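Local coordinates for long form salivary protein D7L1 (Anopheles stephensi, PDB 3NHI), which binds cysteinyl leukotrienes and stable thromboxane A2 analogues, sequestering mediators of the host response and so modulating blood feeding by the female mosquito, at residues A11-K16 with A266-L271; R17-H22 with T34-W39; K30-L35 with D45-C50. All blocks are in the same frame, centred on the assembly; numbering follows the deposited sequence.

Each contact has at least one half on the first helices of the chain. Helix 8-22 serves contact 1 through residues 11-16 and contact 2 through residues 17-22; helix 28-37 serves contacts 2 and 3, which have T34 and L35 in common, and contact 3 adds helix 46-58. Contact 1 brings the loop after helix 251-266 onto helix 8-22, and the local contacts 2 and 3 fall within the span it closes. Its centre is about 10 Å from that of contact 2 and about 17 Å from that of contact 3. Helix 8-22 thus both packs against the C-terminal loop and helps wall the lipid pocket; contact 3 packs behind that wall.

Contact 1: A11-K16 with A266-L271; sequences ALYVYK and ADYAYL. With EAH ((5S,7E,9E,11Z,14Z)-5-hydroxyicosa-7,9,11,14-tetraenoic acid), chain B.
The ammonium nitrogen NZ of K16 has several partners. It lies over the face of the Y268 ring, 4.7 Å from the centroid and 20° off the ring normal, a cation-pi contact. A water 3.2 Å from NZ accepts a hydrogen bond from it and also sits 3.1 Å from the carbonyl oxygen of D267. The carboxylate of E20, one turn further along the helix, adds a long, weak ion pair. Lysine suits the place because its methylenes can pack on the ring while its charge sits over the face: a bend at chi2 (101°) swings the chain across Y268, and CE rests 3.9 Å from the ring centroid as a CH-pi contact. The stem packs on the backbone too, with K16 CB 3.3 Å from Y268 O.

Long-form D7 proteins carry two odorant-binding-protein-like domains, and here a loop near the end of the chain meets the first helix. The loop contains a type I beta turn from D267 to Y270, braced by an Asx turn in which D267 OD1 accepts from A269 N. At its second position Y268 points its ring at the helix. The edge of that ring approaches Y13 N, and its hydroxyl is hydrogen-bonded to E9, which suits a tyrosine that is buried yet keeps a polar end.

L12 faces two ways through its branches. CD2 packs 3.7 Å from Y268 CD2, while CD1 is 3.7 Å from the lipid carboxylate oxygen O2. Y15, on the pocket side, lays one ring face against lipid carbon C8, with its hydroxyl hydrogen-bonded to the carbonyl of Y131.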
loop_
_atom_site.group_PDB
_atom_site.type_symbol
_atom_site.label_atom_id
_atom_site.label_comp_id
_atom_site.label_asym_id
_atom_site.label_seq_id
_atom_site.Cartn_x
_atom_site.Cartn_y
_atom_site.Cartn_z
ATOM N N ALA A 11 -1.766 1.657 -6.699
ATOM C CA ALA A 11 -2.400 2.963 -6.523
ATOM C C ALA A 11 -3.288 3.004 -5.271
ATOM O O ALA A 11 -3.226 3.974 -4.494
ATOM C CB ALA A 11 -3.199 3.345 -7.763
ATOM N N LEU A 12 -4.106 1.964 -5.075
ATOM C CA LEU A 12 -4.989 1.906 -3.907
ATOM C C LEU A 12 -4.186 1.941 -2.610
ATOM O O LEU A 12 -4.584 2.599 -1.633
ATOM C CB LEU A 12 -5.879 0.662 -3.958
ATOM C CG LEU A 12 -7.088 0.703 -3.013
ATOM C CD1 LEU A 12 -8.082 1.806 -3.389
ATOM C CD2 LEU A 12 -7.790 -0.640 -2.986
ATOM N N TYR A 13 -3.048 1.244 -2.605
ATOM C CA TYR A 13 -2.152 1.270 -1.457
ATOM C C TYR A 13 -1.705 2.691 -1.134
ATOM O O TYR A 13 -1.752 3.124 0.026
ATOM C CB TYR A 13 -0.927 0.371 -1.686
ATOM C CG TYR A 13 -0.003 0.380 -0.489
ATOM C CD1 TYR A 13 -0.151 -0.558 0.534
ATOM C CD2 TYR A 13 0.990 1.358 -0.357
ATOM C CE1 TYR A 13 0.668 -0.518 1.655
ATOM C CE2 TYR A 13 1.803 1.409 0.752
ATOM C CZ TYR A 13 1.646 0.459 1.750
ATOM O OH TYR A 13 2.460 0.504 2.868
ATOM N N VAL A 14 -1.277 3.426 -2.159
ATOM C CA VAL A 14 -0.891 4.825 -1.981
ATOM C C VAL A 14 -2.028 5.665 -1.403
ATOM O O VAL A 14 -1.837 6.390 -0.425
ATOM C CB VAL A 14 -0.381 5.431 -3.297
ATOM C CG1 VAL A 14 -0.250 6.956 -3.178
ATOM C CG2 VAL A 14 0.939 4.792 -3.682
ATOM N N TYR A 15 -3.217 5.557 -1.986
ATOM C CA TYR A 15 -4.334 6.359 -1.485
ATOM C C TYR A 15 -4.627 6.041 -0.019
ATOM O O TYR A 15 -4.741 6.954 0.804
ATOM C CB TYR A 15 -5.602 6.179 -2.336
ATOM C CG TYR A 15 -5.412 6.494 -3.814
ATOM C CD1 TYR A 15 -4.766 7.665 -4.226
ATOM C CD2 TYR A 15 -5.888 5.627 -4.793
ATOM C CE1 TYR A 15 -4.584 7.954 -5.571
ATOM C CE2 TYR A 15 -5.709 5.908 -6.152
ATOM C CZ TYR A 15 -5.063 7.076 -6.524
ATOM O OH TYR A 15 -4.862 7.377 -7.847
ATOM N N LYS A 16 -4.716 4.759 0.321
ATOM C CA LYS A 16 -5.141 4.379 1.668
ATOM C C LYS A 16 -4.067 4.692 2.694
ATOM O O LYS A 16 -4.382 5.149 3.792
ATOM C CB LYS A 16 -5.614 2.922 1.731
ATOM C CG LYS A 16 -4.531 1.851 1.600
ATOM C CD LYS A 16 -4.119 1.247 2.948
ATOM C CE LYS A 16 -3.158 0.064 2.747
ATOM N NZ LYS A 16 -2.828 -0.580 4.041
ATOM N N ALA A 266 -6.418 -7.151 3.325
ATOM C CA ALA A 266 -7.625 -7.557 2.598
ATOM C C ALA A 266 -8.563 -6.376 2.394
ATOM O O ALA A 266 -9.211 -6.275 1.354
ATOM C CB ALA A 266 -8.339 -8.706 3.322
ATOM N N ASP A 267 -8.613 -5.470 3.367
ATOM C CA ASP A 267 -9.532 -4.340 3.338
ATOM C C ASP A 267 -8.721 -3.057 3.511
ATOM O O ASP A 267 -8.463 -2.618 4.630
ATOM C CB ASP A 267 -10.554 -4.505 4.463
ATOM C CG ASP A 267 -11.573 -3.382 4.524
ATOM O OD1 ASP A 267 -11.556 -2.455 3.684
ATOM O OD2 ASP A 267 -12.416 -3.446 5.448
ATOM N N TYR A 268 -8.346 -2.441 2.389
ATOM C CA TYR A 268 -7.512 -1.239 2.432
ATOM C C TYR A 268 -8.212 -0.045 3.089
ATOM O O TYR A 268 -7.547 0.914 3.483
ATOM C CB TYR A 268 -7.018 -0.888 1.025
ATOM C CG TYR A 268 -5.797 -1.669 0.548
ATOM C CD1 TYR A 268 -5.374 -2.840 1.189
ATOM C CD2 TYR A 268 -5.067 -1.231 -0.562
ATOM C CE1 TYR A 268 -4.265 -3.542 0.744
ATOM C CE2 TYR A 268 -3.960 -1.939 -1.031
ATOM C CZ TYR A 268 -3.557 -3.089 -0.365
ATOM O OH TYR A 268 -2.455 -3.819 -0.780
ATOM N N ALA A 269 -9.529 -0.124 3.250
ATOM C CA ALA A 269 -10.279 0.945 3.914
ATOM C C ALA A 269 -10.406 0.743 5.425
ATOM O O ALA A 269 -10.988 1.580 6.111
ATOM C CB ALA A 269 -11.665 1.108 3.282
ATOM N N TYR A 270 -9.844 -0.347 5.942
ATOM C CA TYR A 270 -10.098 -0.761 7.328
ATOM C C TYR A 270 -9.912 0.330 8.386
ATOM O O TYR A 270 -10.767 0.491 9.262
ATOM C CB TYR A 270 -9.267 -1.998 7.705
ATOM C CG TYR A 270 -9.724 -2.593 9.012
ATOM C CD1 TYR A 270 -10.779 -3.500 9.042
ATOM C CD2 TYR A 270 -9.126 -2.222 10.220
ATOM C CE1 TYR A 270 -11.227 -4.035 10.244
ATOM C CE2 TYR A 270 -9.563 -2.755 11.427
ATOM C CZ TYR A 270 -10.609 -3.660 11.425
ATOM O OH TYR A 270 -11.051 -4.192 12.615
ATOM N N LEU A 271 -8.803 1.063 8.318
ATOM C CA LEU A 271 -8.486 2.072 9.332
ATOM C C LEU A 271 -9.076 3.450 9.032
ATOM O O LEU A 271 -8.963 4.364 9.850
ATOM C CB LEU A 271 -6.966 2.198 9.512
ATOM C CG LEU A 271 -6.200 0.995 10.080
ATOM C CD1 LEU A 271 -4.708 1.270 10.109
ATOM C CD2 LEU A 271 -6.683 0.641 11.480
HETATM O O1 EAH B . -11.209 0.707 -5.856
HETATM C C1 EAH B . -11.134 1.900 -5.468
HETATM O O2 EAH B . -11.593 2.283 -4.364
HETATM C C2 EAH B . -10.455 2.910 -6.372
HETATM C C3 EAH B . -10.756 4.343 -5.927
HETATM C C4 EAH B . -9.671 4.882 -4.998
HETATM C C5 EAH B . -10.014 6.285 -4.544
HETATM O O3 EAH B . -9.861 7.123 -5.571
HETATM C C6 EAH B . -9.104 6.704 -3.393
HETATM C C7 EAH B . -9.317 8.162 -3.018
HETATM C C8 EAH B . -8.131 8.994 -3.460
HETATM C C9 EAH B . -8.439 10.411 -3.300
HETATM C C10 EAH B . -7.486 11.167 -3.843
HETATM C C11 EAH B . -7.846 12.571 -3.661
HETATM C C12 EAH B . -7.141 13.587 -4.165
HETATM C C13 EAH B . -5.873 13.408 -4.967
HETATM C C14 EAH B . -4.699 13.531 -4.021
HETATM C C15 EAH B . -3.575 14.197 -4.296
HETATM C C16 EAH B . -3.324 14.907 -5.604
HETATM C C17 EAH B . -2.440 14.029 -6.476
HETATM C C18 EAH B . -3.283 13.195 -7.431
HETATM C C19 EAH B . -2.428 12.668 -8.572
HETATM C C20 EAH B . -3.236 11.761 -9.471
HETATM O O HOH W 1 -5.701 -1.394 5.277
#

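Contact 2: R17-H22 with T34-W39; sequences RCYEDH and TLWNAW. With EAH ((5S,7E,9E,11Z,14Z)-5-hydroxyicosa-7,9,11,14-tetraenoic acid), chain B.
The lipid pocket of this odorant-binding-protein-like fold has Y19 and W36 side by side in its wall, one from helix 8-22 and the other from helix 28-37. Their rings form a T-shaped (edge-to-face) pair: the six-membered ring of W36 turns its edge, at CE3, toward the face of Y19, with centroids 5.9 Å apart and planes at 84°. Two large flat side chains suit the place because they fill the gap between the helices. Y19 also touches the lipid, CE2 lying 3.9 Å from C7, whereas W36 meets it through its backbone, O being 3.2 Å from C11.

The CG of Y19 lies opposite the carbonyl carbon and beside the backbone N (chi1 -87°), which carries the ring across to helix 28-37. There Y19 OH donates to N37 OD1 at 2.6 Å, arriving in the carbonyl plane on a lone pair. A buried phenol thus finds an acceptor on an otherwise exposed asparagine. At the far rim of the indole, W36 CH2 lies 3.9 Å from H22 O, close to the ring plane.

Beyond the pair, Y51 of helix 46-58 stacks on W36 and meets Y19 edge to face; W36 and Y51 both belong to the thromboxane A2 site. The C18-C54 disulfide ties helix 8-22 to the same neighbour.

Helix 28-37 ends in a Schellman motif: W39, the C-prime residue at positive phi, bonds through N to W36 O, and R40 N to L35 O. The turn brings the indole of W39, a leukotriene C4 site residue, to the lipid, whose C10 lies over the middle of one face. At the indole's edge, W39 NE1 donates to the lipid hydroxyl O3 at 2.9 Å, with an N-H...O angle of 154°.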
loop_
_atom_site.group_PDB
_atom_site.type_symbol
_atom_site.label_atom_id
_atom_site.label_comp_id
_atom_site.label_asym_id
_atom_site.label_seq_id
_atom_site.Cartn_x
_atom_site.Cartn_y
_atom_site.Cartn_z
ATOM N N ARG A 17 -2.797 4.473 2.348
ATOM C CA ARG A 17 -1.714 4.793 3.273
ATOM C C ARG A 17 -1.628 6.298 3.510
ATOM O O ARG A 17 -1.395 6.742 4.637
ATOM C CB ARG A 17 -0.379 4.202 2.803
ATOM C CG ARG A 17 0.829 4.609 3.644
ATOM C CD ARG A 17 0.673 4.263 5.127
ATOM N NE ARG A 17 1.940 4.485 5.817
ATOM C CZ ARG A 17 2.865 3.549 6.017
ATOM N NH1 ARG A 17 2.661 2.307 5.596
ATOM N NH2 ARG A 17 3.995 3.865 6.635
ATOM N N CYS A 18 -1.836 7.083 2.458
ATOM C CA CYS A 18 -1.841 8.532 2.628
ATOM C C CYS A 18 -3.013 8.999 3.481
ATOM O O CYS A 18 -2.839 9.897 4.305
ATOM C CB CYS A 18 -1.794 9.253 1.282
ATOM S SG CYS A 18 -0.212 9.078 0.423
ATOM N N TYR A 19 -4.195 8.396 3.308
ATOM C CA TYR A 19 -5.313 8.678 4.215
ATOM C C TYR A 19 -4.914 8.364 5.656
ATOM O O TYR A 19 -5.132 9.168 6.559
ATOM C CB TYR A 19 -6.555 7.856 3.847
ATOM C CG TYR A 19 -7.494 8.446 2.812
ATOM C CD1 TYR A 19 -8.775 8.862 3.169
ATOM C CD2 TYR A 19 -7.128 8.527 1.469
ATOM C CE1 TYR A 19 -9.658 9.372 2.225
ATOM C CE2 TYR A 19 -8.008 9.035 0.513
ATOM C CZ TYR A 19 -9.265 9.456 0.903
ATOM O OH TYR A 19 -10.124 9.957 -0.040
ATOM N N GLU A 20 -4.332 7.192 5.880
ATOM C CA GLU A 20 -3.928 6.805 7.241
ATOM C C GLU A 20 -2.971 7.806 7.867
ATOM O O GLU A 20 -3.074 8.126 9.067
ATOM C CB GLU A 20 -3.291 5.415 7.251
ATOM C CG GLU A 20 -4.261 4.279 6.999
ATOM C CD GLU A 20 -3.586 2.933 6.848
ATOM O OE1 GLU A 20 -4.308 1.971 6.525
ATOM O OE2 GLU A 20 -2.351 2.829 7.036
ATOM N N ASP A 21 -2.043 8.304 7.063
ATOM C CA ASP A 21 -0.985 9.137 7.601
ATOM C C ASP A 21 -1.348 10.617 7.679
ATOM O O ASP A 21 -0.643 11.388 8.337
ATOM C CB ASP A 21 0.307 8.908 6.832
ATOM C CG ASP A 21 0.920 7.545 7.128
ATOM O OD1 ASP A 21 0.425 6.841 8.035
ATOM O OD2 ASP A 21 1.899 7.198 6.466
ATOM N N HIS A 22 -2.443 11.012 7.033
ATOM C CA HIS A 22 -2.797 12.443 6.967
ATOM C C HIS A 22 -4.187 12.824 7.443
ATOM O O HIS A 22 -4.411 13.979 7.783
ATOM C CB HIS A 22 -2.499 13.000 5.571
ATOM C CG HIS A 22 -1.054 12.905 5.224
ATOM N ND1 HIS A 22 -0.128 13.826 5.665
ATOM C CD2 HIS A 22 -0.355 11.945 4.578
ATOM C CE1 HIS A 22 1.076 13.455 5.269
ATOM N NE2 HIS A 22 0.968 12.314 4.612
ATOM N N THR A 34 -14.487 13.351 3.229
ATOM C CA THR A 34 -15.550 13.657 2.259
ATOM C C THR A 34 -15.019 14.438 1.054
ATOM O O THR A 34 -15.345 14.124 -0.098
ATOM C CB THR A 34 -16.719 14.435 2.915
ATOM O OG1 THR A 34 -17.217 13.693 4.035
ATOM C CG2 THR A 34 -17.860 14.669 1.925
ATOM N N LEU A 35 -14.203 15.452 1.322
ATOM C CA LEU A 35 -13.606 16.253 0.259
ATOM C C LEU A 35 -12.599 15.440 -0.552
ATOM O O LEU A 35 -12.630 15.453 -1.783
ATOM C CB LEU A 35 -12.964 17.525 0.835
ATOM C CG LEU A 35 -13.950 18.641 1.216
ATOM C CD1 LEU A 35 -13.315 19.627 2.187
ATOM C CD2 LEU A 35 -14.476 19.369 -0.019
ATOM N N TRP A 36 -11.720 14.719 0.140
ATOM C CA TRP A 36 -10.683 13.952 -0.545
ATOM C C TRP A 36 -11.260 12.776 -1.336
ATOM O O TRP A 36 -10.764 12.466 -2.416
ATOM C CB TRP A 36 -9.598 13.467 0.428
ATOM C CG TRP A 36 -8.882 14.558 1.177
ATOM C CD1 TRP A 36 -8.941 15.909 0.948
ATOM C CD2 TRP A 36 -7.975 14.375 2.271
ATOM N NE1 TRP A 36 -8.136 16.575 1.845
ATOM C CE2 TRP A 36 -7.535 15.658 2.668
ATOM C CE3 TRP A 36 -7.503 13.250 2.964
ATOM C CZ2 TRP A 36 -6.634 15.848 3.719
ATOM C CZ3 TRP A 36 -6.608 13.439 4.015
ATOM C CH2 TRP A 36 -6.187 14.729 4.383
ATOM N N ASN A 37 -12.291 12.121 -0.796
ATOM C CA ASN A 37 -12.982 11.041 -1.506
ATOM C C ASN A 37 -13.539 11.529 -2.839
ATOM O O ASN A 37 -13.604 10.769 -3.810
ATOM C CB ASN A 37 -14.134 10.467 -0.669
ATOM C CG ASN A 37 -13.675 9.479 0.395
ATOM O OD1 ASN A 37 -12.494 9.149 0.505
ATOM N ND2 ASN A 37 -14.627 8.993 1.185
ATOM N N ALA A 38 -13.928 12.803 -2.879
ATOM C CA ALA A 38 -14.455 13.422 -4.090
ATOM C C ALA A 38 -13.336 13.999 -4.960
ATOM O O ALA A 38 -13.605 14.692 -5.942
ATOM C CB ALA A 38 -15.463 14.507 -3.723
ATOM N N TRP A 39 -12.085 13.708 -4.598
ATOM C CA TRP A 39 -10.908 14.201 -5.330
ATOM C C TRP A 39 -10.854 15.735 -5.392
ATOM O O TRP A 39 -10.474 16.333 -6.401
ATOM C CB TRP A 39 -10.786 13.532 -6.713
ATOM C CG TRP A 39 -10.232 12.132 -6.628
ATOM C CD1 TRP A 39 -10.827 11.045 -6.049
ATOM C CD2 TRP A 39 -8.975 11.680 -7.137
ATOM N NE1 TRP A 39 -10.015 9.939 -6.169
ATOM C CE2 TRP A 39 -8.868 10.301 -6.831
ATOM C CE3 TRP A 39 -7.923 12.307 -7.820
ATOM C CZ2 TRP A 39 -7.747 9.537 -7.192
ATOM C CZ3 TRP A 39 -6.804 11.545 -8.182
ATOM C CH2 TRP A 39 -6.728 10.174 -7.862
HETATM O O1 EAH B . -11.209 0.707 -5.856
HETATM C C1 EAH B . -11.134 1.900 -5.468
HETATM O O2 EAH B . -11.593 2.283 -4.364
HETATM C C2 EAH B . -10.455 2.910 -6.372
HETATM C C3 EAH B . -10.756 4.343 -5.927
HETATM C C4 EAH B . -9.671 4.882 -4.998
HETATM C C5 EAH B . -10.014 6.285 -4.544
HETATM O O3 EAH B . -9.861 7.123 -5.571
HETATM C C6 EAH B . -9.104 6.704 -3.393
HETATM C C7 EAH B . -9.317 8.162 -3.018
HETATM C C8 EAH B . -8.131 8.994 -3.460
HETATM C C9 EAH B . -8.439 10.411 -3.300
HETATM C C10 EAH B . -7.486 11.167 -3.843
HETATM C C11 EAH B . -7.846 12.571 -3.661
HETATM C C12 EAH B . -7.141 13.587 -4.165
HETATM C C13 EAH B . -5.873 13.408 -4.967
HETATM C C14 EAH B . -4.699 13.531 -4.021
HETATM C C15 EAH B . -3.575 14.197 -4.296
HETATM C C16 EAH B . -3.324 14.907 -5.604
HETATM C C17 EAH B . -2.440 14.029 -6.476
HETATM C C18 EAH B . -3.283 13.195 -7.431
HETATM C C19 EAH B . -2.428 12.668 -8.572
HETATM C C20 EAH B . -3.236 11.761 -9.471
#

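Contact 3: K30-L35 with D45-C50; sequences KTYMTL and DAITHC
Y32 of helix 28-37 meets the N-cap of helix 46-58, where its hydroxyl donates to D45 OD1 in a very short hydrogen bond of 2.5 Å. The two side chains reach toward each other from their own ends of the gap, and ring and carboxylate are nearly coplanar, 29° apart, with OD1 lying in the plane of the ring at its edge. A tyrosine fits here because it is long enough to span the gap between the helices and still present a donor.

I47 takes the face of the same ring. Its CG2 methyl stands 4.1 Å from the Y32 centroid in a CH-pi contact, while its other branch extends so that CD1 comes within 3.4 Å of Y32 OH. A beta-branched residue can thus cover both the ring and the phenol oxygen. T48 lies at the ring edge, with OG1 3.8 Å from Y32 CE1.

What positions the carboxylate is the helix start itself. With its CG placed between the backbone N and the carbonyl carbon (chi1 66°), D45 folds back over the first turn, and OD2 accepts from T48 N at 3.2 Å and, weakly, from I47 N. The work is divided: OD2 caps the helix and OD1 receives the tyrosine. The helix N-terminus and the phenol donor would both be expected to favour the charged carboxylate.

Further out, P24 and P43 pack against Y32, and the disulfide from C50 to C109 ties helix 46-58 to helix 109-130. T48 OG1 is hydrogen-bonded mainly to the carbonyl oxygen of P43; it also takes part in a weak hydrogen bond with the pocket wall, 3.4 Å from W36 NE1 to T48 OG1.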
loop_
_atom_site.group_PDB
_atom_site.type_symbol
_atom_site.label_atom_id
_atom_site.label_comp_id
_atom_site.label_asym_id
_atom_site.label_seq_id
_atom_site.Cartn_x
_atom_site.Cartn_y
_atom_site.Cartn_z
ATOM N N LYS A 30 -14.118 13.085 9.194
ATOM C CA LYS A 30 -15.168 12.946 8.179
ATOM C C LYS A 30 -15.125 14.063 7.132
ATOM O O LYS A 30 -15.280 13.801 5.934
ATOM C CB LYS A 30 -16.553 12.890 8.836
ATOM C CG LYS A 30 -17.674 12.431 7.895
ATOM C CD LYS A 30 -19.047 12.929 8.343
ATOM C CE LYS A 30 -19.262 14.398 7.979
ATOM N NZ LYS A 30 -20.667 14.842 8.209
ATOM N N THR A 31 -14.910 15.296 7.590
ATOM C CA THR A 31 -14.881 16.475 6.719
ATOM C C THR A 31 -13.801 16.376 5.634
ATOM O O THR A 31 -14.088 16.556 4.447
ATOM C CB THR A 31 -14.686 17.773 7.536
ATOM O OG1 THR A 31 -15.533 17.744 8.694
ATOM C CG2 THR A 31 -15.027 18.997 6.696
ATOM N N TYR A 32 -12.568 16.089 6.048
ATOM C CA TYR A 32 -11.459 15.911 5.112
ATOM C C TYR A 32 -11.687 14.709 4.207
ATOM O O TYR A 32 -11.497 14.800 2.993
ATOM C CB TYR A 32 -10.127 15.779 5.859
ATOM C CG TYR A 32 -9.634 17.091 6.426
ATOM C CD1 TYR A 32 -8.756 17.900 5.707
ATOM C CD2 TYR A 32 -10.059 17.529 7.675
ATOM C CE1 TYR A 32 -8.307 19.109 6.227
ATOM C CE2 TYR A 32 -9.626 18.734 8.200
ATOM C CZ TYR A 32 -8.751 19.517 7.476
ATOM O OH TYR A 32 -8.338 20.711 8.019
ATOM N N MET A 33 -12.118 13.591 4.788
ATOM C CA MET A 33 -12.362 12.394 3.992
ATOM C C MET A 33 -13.421 12.623 2.904
ATOM O O MET A 33 -13.247 12.164 1.779
ATOM C CB MET A 33 -12.701 11.180 4.862
ATOM C CG MET A 33 -12.689 9.873 4.078
ATOM S SD MET A 33 -12.403 8.397 5.058
ATOM C CE MET A 33 -13.815 8.445 6.156
ATOM N N THR A 34 -14.487 13.351 3.229
ATOM C CA THR A 34 -15.550 13.657 2.259
ATOM C C THR A 34 -15.019 14.438 1.054
ATOM O O THR A 34 -15.345 14.124 -0.098
ATOM C CB THR A 34 -16.719 14.435 2.915
ATOM O OG1 THR A 34 -17.217 13.693 4.035
ATOM C CG2 THR A 34 -17.860 14.669 1.925
ATOM N N LEU A 35 -14.203 15.452 1.322
ATOM C CA LEU A 35 -13.606 16.253 0.259
ATOM C C LEU A 35 -12.599 15.440 -0.552
ATOM O O LEU A 35 -12.630 15.453 -1.783
ATOM C CB LEU A 35 -12.964 17.525 0.835
ATOM C CG LEU A 35 -13.950 18.641 1.216
ATOM C CD1 LEU A 35 -13.315 19.627 2.187
ATOM C CD2 LEU A 35 -14.476 19.369 -0.019
ATOM N N ASP A 45 -5.306 23.940 3.536
ATOM C CA ASP A 45 -4.514 24.000 4.759
ATOM C C ASP A 45 -3.443 22.919 4.751
ATOM O O ASP A 45 -3.406 22.106 3.827
ATOM C CB ASP A 45 -5.409 23.926 6.018
ATOM C CG ASP A 45 -6.132 22.586 6.176
ATOM O OD1 ASP A 45 -7.142 22.568 6.909
ATOM O OD2 ASP A 45 -5.708 21.555 5.617
ATOM N N ALA A 46 -2.593 22.906 5.775
ATOM C CA ALA A 46 -1.434 22.014 5.838
ATOM C C ALA A 46 -1.786 20.527 5.843
ATOM O O ALA A 46 -0.996 19.708 5.387
ATOM C CB ALA A 46 -0.575 22.344 7.048
ATOM N N ILE A 47 -2.965 20.181 6.359
ATOM C CA ILE A 47 -3.417 18.788 6.355
ATOM C C ILE A 47 -3.577 18.320 4.907
ATOM O O ILE A 47 -2.997 17.312 4.510
ATOM C CB ILE A 47 -4.724 18.600 7.183
ATOM C CG1 ILE A 47 -4.449 18.879 8.664
ATOM C CG2 ILE A 47 -5.281 17.175 7.002
ATOM C CD1 ILE A 47 -5.692 19.092 9.517
ATOM N N THR A 48 -4.326 19.078 4.114
ATOM C CA THR A 48 -4.472 18.778 2.696
ATOM C C THR A 48 -3.154 18.911 1.940
ATOM O O THR A 48 -2.853 18.074 1.086
ATOM C CB THR A 48 -5.523 19.674 2.058
ATOM O OG1 THR A 48 -6.753 19.519 2.777
ATOM C CG2 THR A 48 -5.749 19.303 0.593
ATOM N N HIS A 49 -2.351 19.931 2.260
ATOM C CA HIS A 49 -1.082 20.121 1.551
ATOM C C HIS A 49 -0.223 18.866 1.654
ATOM O O HIS A 49 0.289 18.373 0.643
ATOM C CB HIS A 49 -0.262 21.310 2.070
ATOM C CG HIS A 49 -0.980 22.623 2.038
ATOM N ND1 HIS A 49 -0.616 23.675 2.853
ATOM C CD2 HIS A 49 -2.031 23.061 1.303
ATOM C CE1 HIS A 49 -1.406 24.705 2.615
ATOM N NE2 HIS A 49 -2.275 24.361 1.682
ATOM N N CYS A 50 -0.073 18.335 2.867
ATOM C CA CYS A 50 0.795 17.181 3.030
ATOM C C CYS A 50 0.162 15.897 2.535
ATOM O O CYS A 50 0.863 14.979 2.106
ATOM C CB CYS A 50 1.294 17.055 4.469
ATOM S SG CYS A 50 2.447 18.364 4.955
#